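Local coordinates for protein malate dehydrogenase (Entamoeba histolytica, PDB 3I0P) that probably catalyses the NAD-dependent interconversion of malate and oxaloacetate as a member of the malate/L-lactate dehydrogenase family, at residues 15-18 and 19-23; 31-34 and 35-38; 353-356 and 357-361. One frame throughout, in Å; residues are numbered along the deposited sequence.

Contact 1: 15-18 and 19-23; sequences KEFM and YQVLL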
loop_
_atom_site.group_PDB
_atom_site.type_symbol
_atom_site.label_atom_id
_atom_site.label_comp_id
_atom_site.label_asym_id
_atom_site.label_seq_id
_atom_site.Cartn_x
_atom_site.Cartn_y
_atom_site.Cartn_z
ATOM N N LYS A 15 -11.253 -29.498 7.671
ATOM C CA LYS A 15 -10.210 -29.217 8.670
ATOM C C LYS A 15 -9.462 -30.467 9.085
ATOM O O LYS A 15 -8.240 -30.526 8.969
ATOM C CB LYS A 15 -10.853 -28.660 9.946
ATOM C CG LYS A 15 -10.663 -27.207 10.259
ATOM C CD LYS A 15 -11.381 -26.896 11.563
ATOM C CE LYS A 15 -10.680 -25.794 12.359
ATOM N NZ LYS A 15 -11.681 -24.911 13.043
ATOM N N GLU A 16 -10.209 -31.458 9.583
ATOM C CA GLU A 16 -9.656 -32.712 10.101
ATOM C C GLU A 16 -8.965 -33.511 9.011
ATOM O O GLU A 16 -7.919 -34.118 9.244
ATOM C CB GLU A 16 -10.765 -33.560 10.733
ATOM C CG GLU A 16 -10.461 -35.063 10.824
ATOM C CD GLU A 16 -9.572 -35.435 12.006
ATOM O OE1 GLU A 16 -9.026 -34.527 12.669
ATOM O OE2 GLU A 16 -9.417 -36.643 12.270
ATOM N N PHE A 17 -9.558 -33.494 7.820
ATOM C CA PHE A 17 -9.079 -34.290 6.689
ATOM C C PHE A 17 -7.729 -33.789 6.240
ATOM O O PHE A 17 -6.815 -34.569 5.998
ATOM C CB PHE A 17 -10.067 -34.218 5.526
ATOM C CG PHE A 17 -9.586 -34.899 4.280
ATOM C CD1 PHE A 17 -9.589 -36.293 4.186
ATOM C CD2 PHE A 17 -9.133 -34.153 3.195
ATOM C CE1 PHE A 17 -9.144 -36.936 3.025
ATOM C CE2 PHE A 17 -8.681 -34.784 2.026
ATOM C CZ PHE A 17 -8.688 -36.178 1.941
ATOM N N MET A 18 -7.617 -32.469 6.159
ATOM C CA MET A 18 -6.406 -31.806 5.710
ATOM C C MET A 18 -5.258 -32.154 6.659
ATOM O O MET A 18 -4.150 -32.466 6.230
ATOM C CB MET A 18 -6.662 -30.307 5.663
ATOM C CG MET A 18 -6.211 -29.649 4.392
ATOM S SD MET A 18 -7.283 -28.368 3.706
ATOM C CE MET A 18 -7.771 -27.419 5.156
ATOM N N TYR A 19 -5.557 -32.143 7.951
ATOM C CA TYR A 19 -4.589 -32.423 8.992
ATOM C C TYR A 19 -4.145 -33.894 8.999
ATOM O O TYR A 19 -2.967 -34.188 9.227
ATOM C CB TYR A 19 -5.193 -31.995 10.326
ATOM C CG TYR A 19 -4.506 -32.467 11.582
ATOM C CD1 TYR A 19 -3.304 -31.899 12.008
ATOM C CD2 TYR A 19 -5.095 -33.444 12.381
ATOM C CE1 TYR A 19 -2.682 -32.328 13.193
ATOM C CE2 TYR A 19 -4.488 -33.879 13.563
ATOM C CZ TYR A 19 -3.287 -33.314 13.960
ATOM O OH TYR A 19 -2.703 -33.742 15.122
ATOM N N GLN A 20 -5.077 -34.814 8.741
ATOM C CA GLN A 20 -4.725 -36.233 8.683
ATOM C C GLN A 20 -3.871 -36.548 7.453
ATOM O O GLN A 20 -2.879 -37.269 7.555
ATOM C CB GLN A 20 -5.955 -37.144 8.742
ATOM C CG GLN A 20 -6.805 -37.040 10.020
ATOM C CD GLN A 20 -6.058 -37.370 11.314
ATOM O OE1 GLN A 20 -5.190 -38.249 11.356
ATOM N NE2 GLN A 20 -6.421 -36.666 12.388
ATOM N N VAL A 21 -4.237 -35.993 6.302
ATOM C CA VAL A 21 -3.469 -36.236 5.083
ATOM C C VAL A 21 -2.042 -35.660 5.177
ATOM O O VAL A 21 -1.082 -36.245 4.641
ATOM C CB VAL A 21 -4.204 -35.730 3.819
ATOM C CG1 VAL A 21 -3.379 -36.003 2.566
ATOM C CG2 VAL A 21 -5.563 -36.393 3.700
ATOM N N LEU A 22 -1.904 -34.534 5.874
ATOM C CA LEU A 22 -0.598 -33.905 6.059
ATOM C C LEU A 22 0.295 -34.719 6.990
ATOM O O LEU A 22 1.508 -34.768 6.804
ATOM C CB LEU A 22 -0.749 -32.470 6.565
ATOM C CG LEU A 22 -1.150 -31.397 5.551
ATOM C CD1 LEU A 22 -1.747 -30.174 6.249
ATOM C CD2 LEU A 22 0.043 -31.010 4.683
ATOM N N LEU A 23 -0.309 -35.357 7.991
ATOM C CA LEU A 23 0.408 -36.306 8.838
ATOM C C LEU A 23 0.851 -37.515 8.024
ATOM O O LEU A 23 2.015 -37.913 8.087
ATOM C CB LEU A 23 -0.456 -36.763 10.004
ATOM C CG LEU A 23 -0.723 -35.740 11.100
ATOM C CD1 LEU A 23 -1.683 -36.310 12.136
ATOM C CD2 LEU A 23 0.583 -35.288 11.742
#

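Contact 2: 31-34 and 35-38; sequences NARM and VRDT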
loop_
_atom_site.group_PDB
_atom_site.type_symbol
_atom_site.label_atom_id
_atom_site.label_comp_id
_atom_site.label_asym_id
_atom_site.label_seq_id
_atom_site.Cartn_x
_atom_site.Cartn_y
_atom_site.Cartn_z
ATOM N N ASN A 31 3.464 -28.565 12.344
ATOM C CA ASN A 31 3.404 -28.079 10.963
ATOM C C ASN A 31 2.064 -28.375 10.292
ATOM O O ASN A 31 1.488 -27.497 9.647
ATOM C CB ASN A 31 4.546 -28.655 10.121
ATOM C CG ASN A 31 5.894 -27.976 10.388
ATOM O OD1 ASN A 31 6.035 -27.158 11.311
ATOM N ND2 ASN A 31 6.898 -28.328 9.577
ATOM N N ALA A 32 1.556 -29.601 10.453
ATOM C CA ALA A 32 0.252 -29.960 9.887
ATOM C C ALA A 32 -0.833 -29.027 10.410
ATOM O O ALA A 32 -1.700 -28.612 9.653
ATOM C CB ALA A 32 -0.099 -31.411 10.176
ATOM N N ARG A 33 -0.764 -28.691 11.700
ATOM C CA ARG A 33 -1.726 -27.785 12.320
ATOM C C ARG A 33 -1.642 -26.350 11.796
ATOM O O ARG A 33 -2.666 -25.743 11.486
ATOM C CB ARG A 33 -1.615 -27.814 13.847
ATOM C CG ARG A 33 -2.603 -28.765 14.501
ATOM C CD ARG A 33 -2.539 -28.694 16.014
ATOM N NE ARG A 33 -1.242 -29.108 16.534
ATOM C CZ ARG A 33 -0.494 -28.387 17.363
ATOM N NH1 ARG A 33 -0.906 -27.198 17.801
ATOM N NH2 ARG A 33 0.673 -28.873 17.776
ATOM N N MET A 34 -0.428 -25.819 11.686
ATOM C CA MET A 34 -0.237 -24.462 11.192
ATOM C C MET A 34 -0.763 -24.331 9.764
ATOM O O MET A 34 -1.482 -23.395 9.459
ATOM C CB MET A 34 1.236 -24.042 11.278
ATOM C CG MET A 34 1.744 -23.809 12.702
ATOM S SD MET A 34 3.462 -23.254 12.720
ATOM C CE MET A 34 3.743 -22.930 14.459
ATOM N N VAL A 35 -0.429 -25.305 8.917
ATOM C CA VAL A 35 -0.808 -25.324 7.503
ATOM C C VAL A 35 -2.306 -25.495 7.288
ATOM O O VAL A 35 -2.897 -24.792 6.463
ATOM C CB VAL A 35 -0.046 -26.432 6.742
ATOM C CG1 VAL A 35 -0.620 -26.670 5.338
ATOM C CG2 VAL A 35 1.429 -26.088 6.686
ATOM N N ARG A 36 -2.928 -26.419 8.015
ATOM C CA ARG A 36 -4.345 -26.642 7.833
ATOM C C ARG A 36 -5.157 -25.462 8.369
ATOM O O ARG A 36 -6.191 -25.131 7.796
ATOM C CB ARG A 36 -4.787 -27.989 8.426
ATOM C CG ARG A 36 -4.945 -28.029 9.931
ATOM C CD ARG A 36 -6.360 -27.693 10.357
ATOM N NE ARG A 36 -6.424 -27.572 11.810
ATOM C CZ ARG A 36 -6.682 -28.583 12.630
ATOM N NH1 ARG A 36 -6.910 -29.790 12.143
ATOM N NH2 ARG A 36 -6.721 -28.393 13.939
ATOM N N ASP A 37 -4.680 -24.824 9.444
ATOM C CA ASP A 37 -5.340 -23.629 9.990
ATOM C C ASP A 37 -5.402 -22.507 8.956
ATOM O O ASP A 37 -6.450 -21.887 8.768
ATOM C CB ASP A 37 -4.639 -23.114 11.247
ATOM C CG ASP A 37 -5.030 -23.875 12.505
ATOM O OD1 ASP A 37 -5.887 -24.784 12.455
ATOM O OD2 ASP A 37 -4.465 -23.540 13.568
ATOM N N THR A 38 -4.287 -22.258 8.272
ATOM C CA THR A 38 -4.269 -21.163 7.308
ATOM C C THR A 38 -4.900 -21.579 5.991
ATOM O O THR A 38 -5.395 -20.728 5.257
ATOM C CB THR A 38 -2.868 -20.511 7.080
ATOM O OG1 THR A 38 -2.450 -20.722 5.739
ATOM C CG2 THR A 38 -1.814 -21.024 8.032
#

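Contact 3: 353-356 and 357-361; sequences KELS and SFYNV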
loop_
_atom_site.group_PDB
_atom_site.type_symbol
_atom_site.label_atom_id
_atom_site.label_comp_id
_atom_site.label_asym_id
_atom_site.label_seq_id
_atom_site.Cartn_x
_atom_site.Cartn_y
_atom_site.Cartn_z
ATOM N N LYS A 353 -11.397 -37.738 -2.246
ATOM C CA LYS A 353 -11.593 -39.188 -2.320
ATOM C C LYS A 353 -10.292 -39.915 -2.657
ATOM O O LYS A 353 -9.941 -40.900 -2.007
ATOM C CB LYS A 353 -12.675 -39.534 -3.349
ATOM C CG LYS A 353 -14.101 -39.471 -2.819
ATOM C CD LYS A 353 -15.091 -39.411 -3.980
ATOM C CE LYS A 353 -16.381 -40.157 -3.665
ATOM N NZ LYS A 353 -16.107 -41.604 -3.365
ATOM N N GLU A 354 -9.572 -39.405 -3.653
ATOM C CA GLU A 354 -8.297 -39.983 -4.052
ATOM C C GLU A 354 -7.273 -39.990 -2.909
ATOM O O GLU A 354 -6.647 -41.021 -2.646
ATOM C CB GLU A 354 -7.744 -39.271 -5.282
ATOM C CG GLU A 354 -6.738 -40.108 -6.069
ATOM C CD GLU A 354 -6.040 -39.327 -7.189
ATOM O OE1 GLU A 354 -6.219 -38.079 -7.279
ATOM O OE2 GLU A 354 -5.307 -39.970 -7.981
ATOM N N LEU A 355 -7.124 -38.851 -2.225
ATOM C CA LEU A 355 -6.244 -38.746 -1.050
ATOM C C LEU A 355 -6.681 -39.655 0.102
ATOM O O LEU A 355 -5.852 -40.288 0.754
ATOM C CB LEU A 355 -6.152 -37.297 -0.565
ATOM C CG LEU A 355 -5.643 -36.265 -1.571
ATOM C CD1 LEU A 355 -6.063 -34.873 -1.144
ATOM C CD2 LEU A 355 -4.134 -36.351 -1.766
ATOM N N SER A 356 -7.987 -39.710 0.345
ATOM C CA SER A 356 -8.575 -40.634 1.321
ATOM C C SER A 356 -8.159 -42.084 1.052
ATOM O O SER A 356 -7.738 -42.807 1.961
ATOM C CB SER A 356 -10.097 -40.525 1.275
ATOM O OG SER A 356 -10.681 -41.467 2.136
ATOM N N SER A 357 -8.286 -42.471 -0.217
ATOM C CA SER A 357 -7.933 -43.790 -0.726
ATOM C C SER A 357 -6.444 -44.112 -0.533
ATOM O O SER A 357 -6.098 -45.136 0.062
ATOM C CB SER A 357 -8.291 -43.848 -2.216
ATOM O OG SER A 357 -8.516 -45.175 -2.643
ATOM N N PHE A 358 -5.586 -43.215 -1.023
ATOM C CA PHE A 358 -4.126 -43.344 -0.953
ATOM C C PHE A 358 -3.601 -43.447 0.466
ATOM O O PHE A 358 -2.752 -44.284 0.738
ATOM C CB PHE A 358 -3.443 -42.143 -1.626
ATOM C CG PHE A 358 -3.429 -42.184 -3.136
ATOM C CD1 PHE A 358 -4.031 -43.212 -3.845
ATOM C CD2 PHE A 358 -2.831 -41.150 -3.846
ATOM C CE1 PHE A 358 -4.018 -43.226 -5.241
ATOM C CE2 PHE A 358 -2.812 -41.146 -5.246
ATOM C CZ PHE A 358 -3.400 -42.192 -5.949
ATOM N N TYR A 359 -4.096 -42.602 1.369
ATOM C CA TYR A 359 -3.484 -42.481 2.705
ATOM C C TYR A 359 -4.296 -43.076 3.848
ATOM O O TYR A 359 -3.937 -42.930 5.030
ATOM C CB TYR A 359 -3.088 -41.022 2.984
ATOM C CG TYR A 359 -2.211 -40.489 1.889
ATOM C CD1 TYR A 359 -0.896 -40.953 1.731
ATOM C CD2 TYR A 359 -2.708 -39.568 0.967
ATOM C CE1 TYR A 359 -0.090 -40.492 0.688
ATOM C CE2 TYR A 359 -1.917 -39.098 -0.076
ATOM C CZ TYR A 359 -0.610 -39.563 -0.211
ATOM O OH TYR A 359 0.162 -39.093 -1.247
ATOM N N ASN A 360 -5.377 -43.768 3.480
ATOM C CA ASN A 360 -6.293 -44.370 4.443
ATOM C C ASN A 360 -6.747 -43.344 5.483
ATOM O O ASN A 360 -6.586 -43.532 6.695
ATOM C CB ASN A 360 -5.668 -45.617 5.095
ATOM C CG ASN A 360 -6.694 -46.468 5.833
ATOM O OD1 ASN A 360 -7.718 -46.860 5.265
ATOM N ND2 ASN A 360 -6.424 -46.755 7.107
ATOM N N VAL A 361 -7.280 -42.235 4.981
ATOM C CA VAL A 361 -7.855 -41.195 5.815
ATOM C C VAL A 361 -9.357 -41.197 5.547
ATOM O O VAL A 361 -9.792 -40.842 4.454
ATOM C CB VAL A 361 -7.253 -39.811 5.497
ATOM C CG1 VAL A 361 -7.917 -38.727 6.336
ATOM C CG2 VAL A 361 -5.755 -39.817 5.723
#

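Contact 1: 15-18 and 19-23
Phe17 O receives the N-H of Val21 over 3.0 Å, in a nearly straight bond of 168°. Gln20 N reaches Glu16 O at the same length, and both belong to the i to i+4 pattern of the alpha-helix 11-24. Tyr19 N to Lys15 O and Leu22 N to Met18 O continue that pattern.

On the buried face, the Phe17 ring carries Val21 CG2 over one of its faces. This methyl lies 3.7 Å from the ring centroid and only 17° off the ring normal, the geometry of a CH-pi contact. Phe17 CG is anti to the backbone N (chi1 174°), beside the carbonyl carbon, and from there the ring lies under Val21 CG2. Met352 of helix 346-359 and Leu363 of the C-terminal tail also pack against the ring.

On a more exposed face, Gln20 bends back towards the carboxylate of Glu16. The bond from Gln20 NE2 to Glu16 OE1 is weak at 3.4 Å, and doubtful because Glu16 was modelled in two conformers.

Tyr19 uses its hydroxyl elsewhere, in a hydrogen bond to Glu29 OE2. One face of its ring is overlaid by a methyl of the same helix, Leu23 CD1, 3.8 Å above the ring plane and displaced towards the rim.

Contact 2: 31-34 and 35-38
Ala32 O accepts the N-H of Arg36 at 3.0 Å, one of a run of i to i+4 bonds along helix 29-45. Val35 N to Asn31 O and Asp37 N to Arg33 O match it in length. Thr38 N also reaches Met34 O, but the position of that oxygen is less certain.

Two salt bridges engage the charged groups. Arg36 NE donates to Asp37 OD1 at 2.9 Å. The oxygen lies in the guanidinium plane, whereas the nitrogen meets the anti side of the carboxylate, 33° out of its plane. Arg36 CG sits between backbone N and carbonyl carbon (chi1 78°), and a bend at chi2 sets the guanidinium beside Asp37. Arg33 turns to Glu29 instead, binding it through NH2. Its methylene CG then lies over one face of the Arg36 guanidinium, 4.2 Å from Arg36 NH2.

Asn31 is buried, and its ND2 donates to the carbonyls of Pro70 and Ala72, linking the helix to a neighbouring loop.

Arg33 NE and Arg36 NH2 stay 6.1 Å apart. With an acidic partner for each arginine, the chemistry implies that their like charges are probably offset in part and that it is the aliphatic part of Arg33 that approaches the second guanidinium.

Contact 3: 353-356 and 357-361
Phe358 lies alongside Glu354, one turn earlier in helix 346-359, and can be traced outward from its backbone. Its CB lies 3.5 Å from Glu354 O, the carbonyl that also accepts the N-H of Phe358. Ring atoms CG and CD1 pass close by the same oxygen. Farther out, CE2 and CZ lie beneath the Glu354 side chain: CZ is 3.6 Å from Glu354 OE2, and Glu354 CG stands over one ring face, 4.2 Å from the centroid, in a CH-pi contact. The two side chains run side by side and point the same way. Phe358 takes chi1 -77°, with CG opposite its carbonyl carbon, which leans the ring back towards the preceding turn.

On the next face, Leu355 CD2 meets the Tyr359 ring at its edge, in the ring plane, 3.9 Å from Tyr359 CE2. Helix 55-64 flanks this pair, with Ile60 touching Leu355 and Lys64 touching Tyr359.

Beyond this turn the chain leaves the helical conformation at Asn360, whose phi is positive (52°). Ser356 then holds the departing backbone twice. Its carbonyl O accepts the N-H of Val361 at 3.1 Å, in the carbonyl plane and on a lone pair, while Ser356 OG donates to Val361 O at 2.6 Å. An i to i+5 backbone bond spanning a residue of positive phi is consistent with a Schellman-type C-terminal helix turn, reinforced here by the serine hydroxyl.

Overall arrangement
From the N terminus, the chain passes through contact 1 in helix 11-24, contact 2 in helix 29-45 and, over 300 residues later, contact 3 at the C-terminal end of helix 346-359 and the residues after it. Each lies within one continuous segment and closes no long loop; the three follow in series, neither nested nor crossing. Contacts 1 and 2 have centres about 9 Å apart and touch where Tyr19 CD1 meets Ala32 CB at 3.7 Å, joining consecutive helices that run roughly antiparallel. Contact 1 also meets contact 3 through Gln20 CB and Val361 CG1, 3.5 Å apart. Contact 1 thus lies between contacts 2 and 3, whose nearest atoms remain about 11 Å apart, and connects the N-terminal helices with the C-terminal one.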